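Local coordinates for N-acetyl-beta-D glucosaminidase (Rhizomucor miehei CAU432, PDB 4ZM6), which probably removes N-acetylglucosamine from beta-linked glycosides through a family 3 hydrolase region and binds acetyl-CoA in a GCN5-related glucosamine N-acetyltransferase region, at residues A[784-798]-A[820-834]. Residues are numbered along the deposited sequence; the frame is centred on the assembly and turned at random.
Sequences WTDDKLFGERSGGMA and NWLLKQRGVTKSYVD
R793 O is gripped by two donors of T829: OG1 lies on a lone pair in the carbonyl plane, 3.0 Å from R793 O, whereas the amide N comes from above that plane. T829 OG1 reaches it because chi1 (56°) sets the hydroxyl between backbone N and carbonyl carbon. A weak third bond from K830 N leads into the parallel ladder, where G795 N meets K830 O at 3.3 Å and Y832 N meets G795 O at 2.7 Å. Helix 811-825 connects parallel strands 794-802 and 830-836, a beta-alpha-beta crossover, and its L823 CD2 rests against G795 CA and G796 N, where neither glycine has a side chain; G827 ends the helix in a Schellman motif. On the sheet face bearing Y832, the phenol, with CG anti to N (chi1 -175°), meets the face of F790 in an offset edge-to-face stack, centroids 5.0 Å apart. The five-membered ring of W784 in turn sets its edge, also offset, toward the phenol's face, planes at 86°, and NE1 bonds weakly to Y832 OH, which D688 also holds. W850 extends this aromatic cluster. Backbone bonds therefore fix the strand register in this acetyltransferase-family domain, while edge-to-face ring contacts tie the loop before strand 794-802 to the sheet.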
loop_
_atom_site.group_PDB
_atom_site.type_symbol
_atom_site.label_atom_id
_atom_site.label_comp_id
_atom_site.label_asym_id
_atom_site.label_seq_id
_atom_site.Cartn_x
_atom_site.Cartn_y
_atom_site.Cartn_z
ATOM N N TRP A 784 34.308 -3.076 14.401
ATOM C CA TRP A 784 34.869 -2.092 15.317
ATOM C C TRP A 784 36.361 -1.906 15.055
ATOM O O TRP A 784 37.182 -2.034 15.966
ATOM C CB TRP A 784 34.627 -2.528 16.769
ATOM C CG TRP A 784 33.191 -2.832 17.074
ATOM C CD1 TRP A 784 32.673 -4.024 17.500
ATOM C CD2 TRP A 784 32.090 -1.932 16.966
ATOM N NE1 TRP A 784 31.317 -3.919 17.663
ATOM C CE2 TRP A 784 30.932 -2.642 17.344
ATOM C CE3 TRP A 784 31.967 -0.589 16.592
ATOM C CZ2 TRP A 784 29.665 -2.053 17.356
ATOM C CZ3 TRP A 784 30.700 -0.002 16.604
ATOM C CH2 TRP A 784 29.570 -0.737 16.981
ATOM N N THR A 785 36.704 -1.578 13.813
ATOM C CA THR A 785 38.102 -1.537 13.375
ATOM C C THR A 785 38.748 -0.157 13.500
ATOM O O THR A 785 39.887 0.033 13.071
ATOM C CB THR A 785 38.240 -2.008 11.913
ATOM O OG1 THR A 785 37.401 -1.209 11.067
ATOM C CG2 THR A 785 37.854 -3.477 11.779
ATOM N N ASP A 786 38.040 0.798 14.098
ATOM C CA ASP A 786 38.585 2.136 14.322
ATOM C C ASP A 786 39.859 2.043 15.162
ATOM O O ASP A 786 39.981 1.159 16.011
ATOM C CB ASP A 786 37.534 3.004 15.019
ATOM C CG ASP A 786 37.986 4.429 15.220
ATOM O OD1 ASP A 786 38.712 4.682 16.204
ATOM O OD2 ASP A 786 37.598 5.295 14.408
ATOM N N ASP A 787 40.799 2.954 14.934
ATOM C CA ASP A 787 42.083 2.935 15.651
ATOM C C ASP A 787 41.926 2.940 17.176
ATOM O O ASP A 787 42.756 2.370 17.883
ATOM C CB ASP A 787 42.963 4.117 15.233
ATOM C CG ASP A 787 43.352 4.070 13.768
ATOM O OD1 ASP A 787 42.609 3.455 12.967
ATOM O OD2 ASP A 787 44.397 4.658 13.414
ATOM N N LYS A 788 40.871 3.579 17.681
ATOM C CA LYS A 788 40.669 3.705 19.122
ATOM C C LYS A 788 40.027 2.461 19.753
ATOM O O LYS A 788 39.897 2.385 20.974
ATOM C CB LYS A 788 39.830 4.953 19.426
ATOM N N LEU A 789 39.633 1.492 18.931
ATOM C CA LEU A 789 38.998 0.266 19.418
ATOM C C LEU A 789 39.900 -0.933 19.110
ATOM O O LEU A 789 40.973 -1.054 19.700
ATOM C CB LEU A 789 37.601 0.110 18.791
ATOM C CG LEU A 789 36.602 1.245 19.012
ATOM C CD1 LEU A 789 35.246 0.834 18.458
ATOM C CD2 LEU A 789 36.504 1.616 20.484
ATOM N N PHE A 790 39.468 -1.814 18.208
ATOM C CA PHE A 790 40.337 -2.831 17.626
ATOM C C PHE A 790 40.963 -2.153 16.418
ATOM O O PHE A 790 40.378 -1.234 15.855
ATOM C CB PHE A 790 39.533 -4.061 17.199
ATOM C CG PHE A 790 38.779 -4.713 18.325
ATOM C CD1 PHE A 790 37.593 -4.168 18.799
ATOM C CD2 PHE A 790 39.257 -5.872 18.918
ATOM C CE1 PHE A 790 36.906 -4.764 19.840
ATOM C CE2 PHE A 790 38.570 -6.471 19.957
ATOM C CZ PHE A 790 37.397 -5.916 20.419
ATOM N N GLY A 791 42.148 -2.574 16.015
ATOM C CA GLY A 791 42.865 -1.828 14.986
ATOM C C GLY A 791 42.535 -2.271 13.578
ATOM O O GLY A 791 41.453 -2.789 13.305
ATOM N N GLU A 792 43.487 -2.025 12.685
ATOM C CA GLU A 792 43.549 -2.678 11.387
ATOM C C GLU A 792 43.985 -4.123 11.583
ATOM O O GLU A 792 43.433 -5.038 10.977
ATOM C CB GLU A 792 44.569 -1.972 10.497
ATOM C CG GLU A 792 44.164 -0.572 10.079
ATOM C CD GLU A 792 43.251 -0.586 8.876
ATOM O OE1 GLU A 792 43.711 -1.019 7.799
ATOM O OE2 GLU A 792 42.080 -0.169 9.007
ATOM N N ARG A 793 44.997 -4.308 12.429
ATOM C CA ARG A 793 45.532 -5.630 12.734
ATOM C C ARG A 793 44.639 -6.273 13.789
ATOM O O ARG A 793 44.965 -6.305 14.979
ATOM C CB ARG A 793 46.995 -5.531 13.196
ATOM C CG ARG A 793 47.954 -4.943 12.159
ATOM C CD ARG A 793 48.452 -5.965 11.132
ATOM N NE ARG A 793 47.374 -6.739 10.492
ATOM C CZ ARG A 793 46.775 -6.445 9.334
ATOM N NH1 ARG A 793 47.122 -5.377 8.620
ATOM N NH2 ARG A 793 45.806 -7.239 8.884
ATOM N N SER A 794 43.508 -6.792 13.322
ATOM C CA SER A 794 42.440 -7.239 14.194
ATOM C C SER A 794 41.658 -8.399 13.596
ATOM O O SER A 794 41.570 -8.550 12.373
ATOM C CB SER A 794 41.482 -6.079 14.445
ATOM O OG SER A 794 40.965 -5.584 13.223
ATOM N N GLY A 795 41.069 -9.201 14.477
ATOM C CA GLY A 795 40.268 -10.353 14.071
ATOM C C GLY A 795 39.489 -10.902 15.248
ATOM O O GLY A 795 39.326 -10.219 16.251
ATOM N N GLY A 796 39.012 -12.134 15.135
ATOM C CA GLY A 796 38.265 -12.751 16.218
ATOM C C GLY A 796 37.720 -14.112 15.853
ATOM O O GLY A 796 38.074 -14.678 14.818
ATOM N N MET A 797 36.847 -14.637 16.705
ATOM C CA MET A 797 36.247 -15.949 16.482
ATOM C C MET A 797 34.798 -15.975 16.958
ATOM O O MET A 797 34.351 -15.063 17.651
ATOM C CB MET A 797 37.057 -17.033 17.202
ATOM C CG MET A 797 36.920 -17.019 18.717
ATOM S SD MET A 797 38.106 -18.097 19.532
ATOM C CE MET A 797 39.579 -17.107 19.364
ATOM N N ALA A 798 34.084 -17.037 16.592
ATOM C CA ALA A 798 32.664 -17.178 16.918
ATOM C C ALA A 798 32.185 -18.615 16.720
ATOM O O ALA A 798 32.922 -19.465 16.230
ATOM C CB ALA A 798 31.832 -16.225 16.068
ATOM N N ASN A 820 43.551 -18.508 18.398
ATOM C CA ASN A 820 44.422 -17.396 18.775
ATOM C C ASN A 820 45.770 -17.444 18.056
ATOM O O ASN A 820 46.285 -16.404 17.633
ATOM C CB ASN A 820 44.633 -17.353 20.293
ATOM C CG ASN A 820 43.527 -16.614 21.017
ATOM O OD1 ASN A 820 42.442 -16.408 20.477
ATOM N ND2 ASN A 820 43.803 -16.199 22.246
ATOM N N TRP A 821 46.334 -18.646 17.925
ATOM C CA TRP A 821 47.611 -18.836 17.232
ATOM C C TRP A 821 47.478 -18.400 15.781
ATOM O O TRP A 821 48.254 -17.571 15.299
ATOM C CB TRP A 821 48.057 -20.302 17.314
ATOM C CG TRP A 821 49.326 -20.621 16.553
ATOM C CD1 TRP A 821 49.460 -21.497 15.509
ATOM C CD2 TRP A 821 50.632 -20.067 16.782
ATOM N NE1 TRP A 821 50.763 -21.523 15.076
ATOM C CE2 TRP A 821 51.504 -20.655 15.837
ATOM C CE3 TRP A 821 51.148 -19.129 17.692
ATOM C CZ2 TRP A 821 52.870 -20.335 15.774
ATOM C CZ3 TRP A 821 52.511 -18.812 17.633
ATOM C CH2 TRP A 821 53.352 -19.415 16.678
ATOM N N LEU A 822 46.471 -18.954 15.108
ATOM C CA LEU A 822 46.148 -18.605 13.723
ATOM C C LEU A 822 45.951 -17.110 13.511
ATOM O O LEU A 822 46.389 -16.562 12.503
ATOM C CB LEU A 822 44.880 -19.328 13.273
ATOM C CG LEU A 822 44.977 -20.832 13.050
ATOM C CD1 LEU A 822 43.622 -21.367 12.613
ATOM C CD2 LEU A 822 46.037 -21.154 12.012
ATOM N N LEU A 823 45.277 -16.454 14.448
ATOM C CA LEU A 823 45.104 -15.009 14.369
ATOM C C LEU A 823 46.447 -14.306 14.523
ATOM O O LEU A 823 46.752 -13.391 13.757
ATOM C CB LEU A 823 44.102 -14.510 15.417
ATOM C CG LEU A 823 42.648 -14.932 15.168
ATOM C CD1 LEU A 823 41.832 -14.837 16.451
ATOM C CD2 LEU A 823 42.021 -14.113 14.048
ATOM N N LYS A 824 47.256 -14.744 15.491
ATOM C CA LYS A 824 48.608 -14.187 15.669
ATOM C C LYS A 824 49.444 -14.353 14.396
ATOM O O LYS A 824 50.166 -13.436 14.007
ATOM C CB LYS A 824 49.333 -14.821 16.863
ATOM N N GLN A 825 49.327 -15.509 13.739
ATOM C CA GLN A 825 50.032 -15.753 12.473
ATOM C C GLN A 825 49.656 -14.699 11.435
ATOM O O GLN A 825 50.524 -14.170 10.736
ATOM C CB GLN A 825 49.713 -17.143 11.913
ATOM C CG GLN A 825 50.178 -18.321 12.759
ATOM C CD GLN A 825 51.672 -18.558 12.682
ATOM O OE1 GLN A 825 52.128 -19.440 11.954
ATOM N NE2 GLN A 825 52.444 -17.773 13.436
ATOM N N ARG A 826 48.361 -14.384 11.363
ATOM C CA ARG A 826 47.841 -13.381 10.425
ATOM C C ARG A 826 48.183 -11.931 10.793
ATOM O O ARG A 826 47.751 -11.003 10.108
ATOM C CB ARG A 826 46.321 -13.513 10.296
ATOM C CG ARG A 826 45.841 -14.822 9.695
ATOM C CD ARG A 826 44.336 -14.941 9.851
ATOM N NE ARG A 826 43.771 -16.090 9.145
ATOM C CZ ARG A 826 42.471 -16.262 8.908
ATOM N NH1 ARG A 826 41.572 -15.359 9.309
ATOM N NH2 ARG A 826 42.060 -17.342 8.256
ATOM N N GLY A 827 48.936 -11.733 11.870
ATOM C CA GLY A 827 49.370 -10.401 12.274
ATOM C C GLY A 827 48.413 -9.691 13.212
ATOM O O GLY A 827 48.633 -8.531 13.549
ATOM N N VAL A 828 47.371 -10.390 13.653
ATOM C CA VAL A 828 46.344 -9.792 14.493
ATOM C C VAL A 828 46.910 -9.502 15.874
ATOM O O VAL A 828 47.426 -10.399 16.534
ATOM C CB VAL A 828 45.128 -10.724 14.648
ATOM C CG1 VAL A 828 44.143 -10.162 15.667
ATOM C CG2 VAL A 828 44.447 -10.939 13.303
ATOM N N THR A 829 46.801 -8.247 16.298
ATOM C CA THR A 829 47.225 -7.826 17.631
ATOM C C THR A 829 46.057 -7.747 18.634
ATOM O O THR A 829 46.267 -7.942 19.834
ATOM C CB THR A 829 47.944 -6.460 17.579
ATOM O OG1 THR A 829 47.099 -5.485 16.959
ATOM C CG2 THR A 829 49.230 -6.562 16.788
ATOM N N LYS A 830 44.843 -7.461 18.153
ATOM C CA LYS A 830 43.669 -7.321 19.024
ATOM C C LYS A 830 42.531 -8.212 18.536
ATOM O O LYS A 830 42.176 -8.166 17.365
ATOM C CB LYS A 830 43.216 -5.860 19.067
ATOM C CG LYS A 830 44.244 -4.917 19.682
ATOM C CD LYS A 830 43.937 -3.457 19.362
ATOM C CE LYS A 830 45.097 -2.532 19.707
ATOM N NZ LYS A 830 45.197 -2.262 21.167
ATOM N N SER A 831 41.956 -9.010 19.434
ATOM C CA SER A 831 41.007 -10.065 19.048
ATOM C C SER A 831 39.622 -9.895 19.681
ATOM O O SER A 831 39.506 -9.622 20.870
ATOM C CB SER A 831 41.580 -11.435 19.414
ATOM O OG SER A 831 40.715 -12.478 19.007
ATOM N N TYR A 832 38.583 -10.105 18.875
ATOM C CA TYR A 832 37.200 -9.822 19.243
ATOM C C TYR A 832 36.398 -11.104 19.421
ATOM O O TYR A 832 36.109 -11.799 18.450
ATOM C CB TYR A 832 36.575 -8.980 18.130
ATOM C CG TYR A 832 35.161 -8.465 18.350
ATOM C CD1 TYR A 832 34.791 -7.822 19.532
ATOM C CD2 TYR A 832 34.211 -8.559 17.337
ATOM C CE1 TYR A 832 33.508 -7.328 19.708
ATOM C CE2 TYR A 832 32.931 -8.064 17.503
ATOM C CZ TYR A 832 32.581 -7.449 18.687
ATOM O OH TYR A 832 31.301 -6.961 18.830
ATOM N N VAL A 833 36.045 -11.419 20.666
ATOM C CA VAL A 833 35.140 -12.530 20.953
ATOM C C VAL A 833 33.792 -11.948 21.370
ATOM O O VAL A 833 33.653 -11.396 22.457
ATOM C CB VAL A 833 35.693 -13.444 22.058
ATOM C CG1 VAL A 833 34.700 -14.552 22.384
ATOM C CG2 VAL A 833 37.035 -14.024 21.633
ATOM N N ASP A 834 32.804 -12.078 20.493
ATOM C CA ASP A 834 31.552 -11.356 20.635
ATOM C C ASP A 834 30.471 -12.226 21.253
ATOM O O ASP A 834 30.399 -13.421 20.973
ATOM C CB ASP A 834 31.088 -10.806 19.275
ATOM C CG ASP A 834 30.800 -11.899 18.251
ATOM O OD1 ASP A 834 31.699 -12.718 17.973
ATOM O OD2 ASP A 834 29.675 -11.931 17.708
#